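Local coordinates for Lys-gingipain W83 (Porphyromonas gingivalis, PDB 6I9A), which cleaves proteins after lysine as a secreted cysteine endopeptidase of family C25, a likely virulence factor in periodontal disease, at residues D134-Y139 with L360-V365; V264-R267 with G272-A275. All coordinates share one frame; numbering follows the deposited sequence.

Contact 1 (D134-Y139 with L360-V365); sequences DKVLMY and LGDGSV
Val-136 lays its two methyl groups over the side chain of Asp-362, the valine and the aspartate crossing at about a right angle. CG1 comes within 3.3 Å of the carboxylate oxygen OD2 of Asp-362, while CG2 rests 3.7 Å from CB of the same aspartate. The first of these methyls stands anti to the valine's own backbone N (chi1 170°) and also meets CG2 of Val-365, at 4.0 Å. One helical turn further along, Tyr-139 offers the CD2–CE2 side of its ring, and CG1 of Val-365 comes to it obliquely, 3.7 Å from CE2. No hydrogen bond joins the helical segment to 360-365, which leaves strand 357-361 through a type I turn, Asp-362 to Val-365. Inside that turn OD1 of Asp-362 is gripped twice by Ser-364, by OG at 2.7 Å on the syn side of the carboxylate and by the backbone N at 2.9 Å on the anti side, well out of the carboxylate plane, the latter closing an Asx turn. OD2 is satisfied by a salt bridge to Lys-35 and a hydrogen bond from Trp-31 NE1, both on helix 25-37. Val-136 therefore lies against a buried carboxylate whose polar demands are met by other groups, and which can be covered by a valine methyl; the negative charge is probably balanced largely by Lys-35.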
loop_
_atom_site.group_PDB
_atom_site.type_symbol
_atom_site.label_atom_id
_atom_site.label_comp_id
_atom_site.label_asym_id
_atom_site.label_seq_id
_atom_site.Cartn_x
_atom_site.Cartn_y
_atom_site.Cartn_z
ATOM N N ASP A 134 2.938 -8.181 12.344
ATOM C CA ASP A 134 4.136 -9.049 12.274
ATOM C C ASP A 134 4.557 -9.307 10.832
ATOM O O ASP A 134 5.751 -9.415 10.500
ATOM C CB ASP A 134 3.850 -10.355 12.983
ATOM C CG ASP A 134 3.772 -10.213 14.492
ATOM O OD1 ASP A 134 4.266 -9.188 15.045
ATOM O OD2 ASP A 134 3.249 -11.141 15.141
ATOM N N LYS A 135 3.577 -9.419 9.919
ATOM C CA LYS A 135 3.916 -9.621 8.498
ATOM C C LYS A 135 4.548 -8.380 7.909
ATOM O O LYS A 135 5.519 -8.430 7.161
ATOM C CB LYS A 135 2.669 -10.026 7.708
ATOM C CG LYS A 135 2.191 -11.449 8.129
ATOM C CD LYS A 135 0.982 -11.934 7.309
ATOM C CE LYS A 135 -0.287 -11.298 7.777
ATOM N NZ LYS A 135 -1.470 -11.816 6.997
ATOM N N VAL A 136 3.969 -7.204 8.231
ATOM C CA VAL A 136 4.544 -5.927 7.755
ATOM C C VAL A 136 5.976 -5.757 8.232
ATOM O O VAL A 136 6.843 -5.398 7.458
ATOM C CB VAL A 136 3.675 -4.744 8.224
ATOM C CG1 VAL A 136 4.375 -3.428 7.946
ATOM C CG2 VAL A 136 2.304 -4.816 7.564
ATOM N N LEU A 137 6.234 -6.038 9.519
ATOM C CA LEU A 137 7.568 -5.846 10.097
ATOM C C LEU A 137 8.578 -6.771 9.419
ATOM O O LEU A 137 9.689 -6.345 9.090
ATOM C CB LEU A 137 7.536 -6.127 11.618
ATOM C CG LEU A 137 6.788 -5.098 12.470
ATOM C CD1 LEU A 137 6.709 -5.533 13.920
ATOM C CD2 LEU A 137 7.508 -3.751 12.399
ATOM N N MET A 138 8.206 -8.044 9.218
ATOM C CA MET A 138 9.153 -8.952 8.574
ATOM C C MET A 138 9.453 -8.498 7.157
ATOM O O MET A 138 10.597 -8.501 6.693
ATOM C CB MET A 138 8.598 -10.375 8.556
ATOM C CG MET A 138 9.494 -11.282 7.735
ATOM S SD MET A 138 9.287 -13.046 8.022
ATOM C CE MET A 138 10.129 -13.170 9.643
ATOM N N TYR A 139 8.401 -8.042 6.441
ATOM C CA TYR A 139 8.608 -7.638 5.062
ATOM C C TYR A 139 9.460 -6.376 4.958
ATOM O O TYR A 139 10.449 -6.320 4.204
ATOM C CB TYR A 139 7.231 -7.408 4.393
ATOM C CG TYR A 139 7.346 -7.123 2.909
ATOM C CD1 TYR A 139 7.386 -8.172 1.979
ATOM C CD2 TYR A 139 7.422 -5.814 2.430
ATOM C CE1 TYR A 139 7.506 -7.923 0.634
ATOM C CE2 TYR A 139 7.537 -5.555 1.072
ATOM C CZ TYR A 139 7.541 -6.609 0.180
ATOM O OH TYR A 139 7.627 -6.348 -1.162
ATOM N N LEU A 360 -6.571 -2.591 2.324
ATOM C CA LEU A 360 -6.690 -3.265 3.631
ATOM C C LEU A 360 -5.285 -3.771 3.980
ATOM O O LEU A 360 -4.525 -4.213 3.106
ATOM C CB LEU A 360 -7.702 -4.409 3.581
ATOM C CG LEU A 360 -9.147 -3.901 3.426
ATOM C CD1 LEU A 360 -10.070 -4.983 2.861
ATOM C CD2 LEU A 360 -9.677 -3.416 4.789
ATOM N N GLY A 361 -4.916 -3.656 5.256
ATOM C CA GLY A 361 -3.520 -3.861 5.618
ATOM C C GLY A 361 -2.733 -2.571 5.393
ATOM O O GLY A 361 -3.308 -1.478 5.397
ATOM N N ASP A 362 -1.407 -2.655 5.275
ATOM C CA ASP A 362 -0.574 -1.461 5.385
ATOM C C ASP A 362 -0.212 -0.885 4.025
ATOM O O ASP A 362 0.683 -1.359 3.308
ATOM C CB ASP A 362 0.680 -1.818 6.192
ATOM C CG ASP A 362 1.558 -0.609 6.507
ATOM O OD1 ASP A 362 1.279 0.490 5.965
ATOM O OD2 ASP A 362 2.497 -0.758 7.332
ATOM N N GLY A 363 -0.898 0.201 3.681
ATOM C CA GLY A 363 -0.693 0.896 2.423
ATOM C C GLY A 363 0.582 1.711 2.328
ATOM O O GLY A 363 0.992 2.146 1.240
ATOM N N SER A 364 1.267 1.900 3.482
ATOM C CA SER A 364 2.525 2.659 3.505
ATOM C C SER A 364 3.743 1.819 3.184
ATOM O O SER A 364 4.839 2.355 3.065
ATOM C CB SER A 364 2.714 3.391 4.834
ATOM O OG SER A 364 3.048 2.500 5.891
ATOM N N VAL A 365 3.577 0.496 3.028
ATOM C CA VAL A 365 4.712 -0.368 2.633
ATOM C C VAL A 365 5.149 0.034 1.232
ATOM O O VAL A 365 4.317 0.330 0.341
ATOM C CB VAL A 365 4.273 -1.847 2.672
ATOM C CG1 VAL A 365 5.334 -2.760 2.036
ATOM C CG2 VAL A 365 3.965 -2.296 4.099
#

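Contact 2 (V264-R267 with G272-A275); sequences VITR and GAYA
Helix 261-267 ends and, after a short connection, the chain comes back alongside it, bringing Ile-265 opposite Gly-272 and Thr-266 opposite Ala-273, with CA atoms 5.2 and 5.0 Å apart. A single backbone hydrogen bond ties the two segments: the N of Ala-273 donates to the O of Ile-265 over 2.9 Å, nearly straight at the hydrogen (171°), although the donor sits 31° out of the carbonyl plane. Gly-272 passes close by this carbonyl, its CA 3.7 Å from O of Ile-265, with a positive phi. Ala-273 directs its methyl at the helix, where CB lies 4.1 Å from CG1 of Ile-265 and equally close to CG2. In that isoleucine CG1 stands anti to the backbone N (chi1 -154°) and CG2 between that N and the carbonyl carbon, which brings both branches to the alanine methyl. Thr-266 works differently. Its methyl CG2 reaches over the strand backbone to meet CA of Ala-275 at 3.9 Å, while its hydroxyl turns back to the helix and bonds chiefly to O of Gly-262, with O of Glu-263, a calcium-site residue, a second acceptor close by. The polar branch is thus spent within the helix and the apolar one faces the strand. In the fold this is the passage from the helix to the second strand of a beta-alpha-beta crossover, strand 242-247, helix 261-267, strand 273-279. Phe-242 packs on both Ile-265 and Ala-273, Leu-232 of helix 229-232 covers Ile-265 as well, and Tyr-274 and Ala-275 begin the parallel pairing with strand 242-247 through backbone bonds to Phe-242 and Ala-244.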
loop_
_atom_site.group_PDB
_atom_site.type_symbol
_atom_site.label_atom_id
_atom_site.label_comp_id
_atom_site.label_asym_id
_atom_site.label_seq_id
_atom_site.Cartn_x
_atom_site.Cartn_y
_atom_site.Cartn_z
ATOM N N VAL A 264 -9.731 -11.106 5.545
ATOM C CA VAL A 264 -9.139 -12.401 5.940
ATOM C C VAL A 264 -7.705 -12.514 5.454
ATOM O O VAL A 264 -6.842 -12.995 6.208
ATOM C CB VAL A 264 -10.023 -13.556 5.408
ATOM C CG1 VAL A 264 -9.373 -14.920 5.664
ATOM C CG2 VAL A 264 -11.396 -13.518 6.083
ATOM N N ILE A 265 -7.419 -12.110 4.217
ATOM C CA ILE A 265 -6.089 -12.359 3.667
ATOM C C ILE A 265 -5.019 -11.561 4.431
ATOM O O ILE A 265 -3.859 -11.992 4.457
ATOM C CB ILE A 265 -6.064 -12.093 2.141
ATOM C CG1 ILE A 265 -4.970 -12.922 1.466
ATOM C CG2 ILE A 265 -5.955 -10.569 1.813
ATOM C CD1 ILE A 265 -5.108 -12.881 -0.095
ATOM N N THR A 266 -5.411 -10.423 5.056
ATOM C CA THR A 266 -4.466 -9.660 5.848
ATOM C C THR A 266 -4.484 -10.110 7.304
ATOM O O THR A 266 -3.425 -10.097 7.938
ATOM C CB THR A 266 -4.724 -8.175 5.692
ATOM O OG1 THR A 266 -6.114 -7.849 5.948
ATOM C CG2 THR A 266 -4.312 -7.683 4.346
ATOM N N ARG A 267 -5.638 -10.514 7.864
ATOM C CA ARG A 267 -5.718 -10.923 9.285
ATOM C C ARG A 267 -5.055 -12.268 9.568
ATOM O O ARG A 267 -4.684 -12.500 10.717
ATOM C CB ARG A 267 -7.179 -11.018 9.730
ATOM C CG ARG A 267 -7.883 -9.687 9.800
ATOM C CD ARG A 267 -9.353 -9.900 10.041
ATOM N NE ARG A 267 -9.986 -8.590 10.183
ATOM C CZ ARG A 267 -11.237 -8.400 10.594
ATOM N NH1 ARG A 267 -12.033 -9.445 10.838
ATOM N NH2 ARG A 267 -11.724 -7.167 10.703
ATOM N N GLY A 272 -0.676 -15.646 4.194
ATOM C CA GLY A 272 -1.420 -14.601 3.485
ATOM C C GLY A 272 -0.575 -13.366 3.183
ATOM O O GLY A 272 0.628 -13.436 2.871
ATOM N N ALA A 273 -1.270 -12.208 3.204
ATOM C CA ALA A 273 -0.737 -10.940 2.702
ATOM C C ALA A 273 -0.381 -9.951 3.791
ATOM O O ALA A 273 -0.977 -9.981 4.870
ATOM C CB ALA A 273 -1.858 -10.302 1.823
ATOM N N TYR A 274 0.502 -8.993 3.452
ATOM C CA TYR A 274 0.694 -7.831 4.333
ATOM C C TYR A 274 -0.204 -6.654 3.917
ATOM O O TYR A 274 -0.429 -5.744 4.718
ATOM C CB TYR A 274 2.167 -7.395 4.357
ATOM C CG TYR A 274 2.706 -6.938 3.027
ATOM C CD1 TYR A 274 2.412 -5.665 2.536
ATOM C CD2 TYR A 274 3.478 -7.783 2.228
ATOM C CE1 TYR A 274 2.923 -5.229 1.313
ATOM C CE2 TYR A 274 3.988 -7.354 0.994
ATOM C CZ TYR A 274 3.665 -6.094 0.524
ATOM O OH TYR A 274 4.144 -5.619 -0.662
ATOM N N ALA A 275 -0.773 -6.692 2.702
ATOM C CA ALA A 275 -1.691 -5.651 2.226
ATOM C C ALA A 275 -2.484 -6.261 1.093
ATOM O O ALA A 275 -2.038 -7.168 0.377
ATOM C CB ALA A 275 -0.943 -4.424 1.749
#

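Both contacts are buried and reach the same mixed sheet of the catalytic domain, contact 1 at the end of strand 357-361 and contact 2 at the start of the neighbouring strand 273-279. Contact 1 joins parts of the chain far apart in sequence by side-chain packing alone; contact 2 ties a helix end to the strand that follows it with a backbone hydrogen bond. Lys-135, from the helix of contact 1, connects them: its NZ lies 2.8 Å from O of Thr-266 and 2.9 Å from O of Ala-273, probable hydrogen bonds to both segments of contact 2, with further bonds to O of Val-268 and Lys-271. The ring of Tyr-274 adds an apolar bridge, packing on Val-365 and meeting Tyr-139.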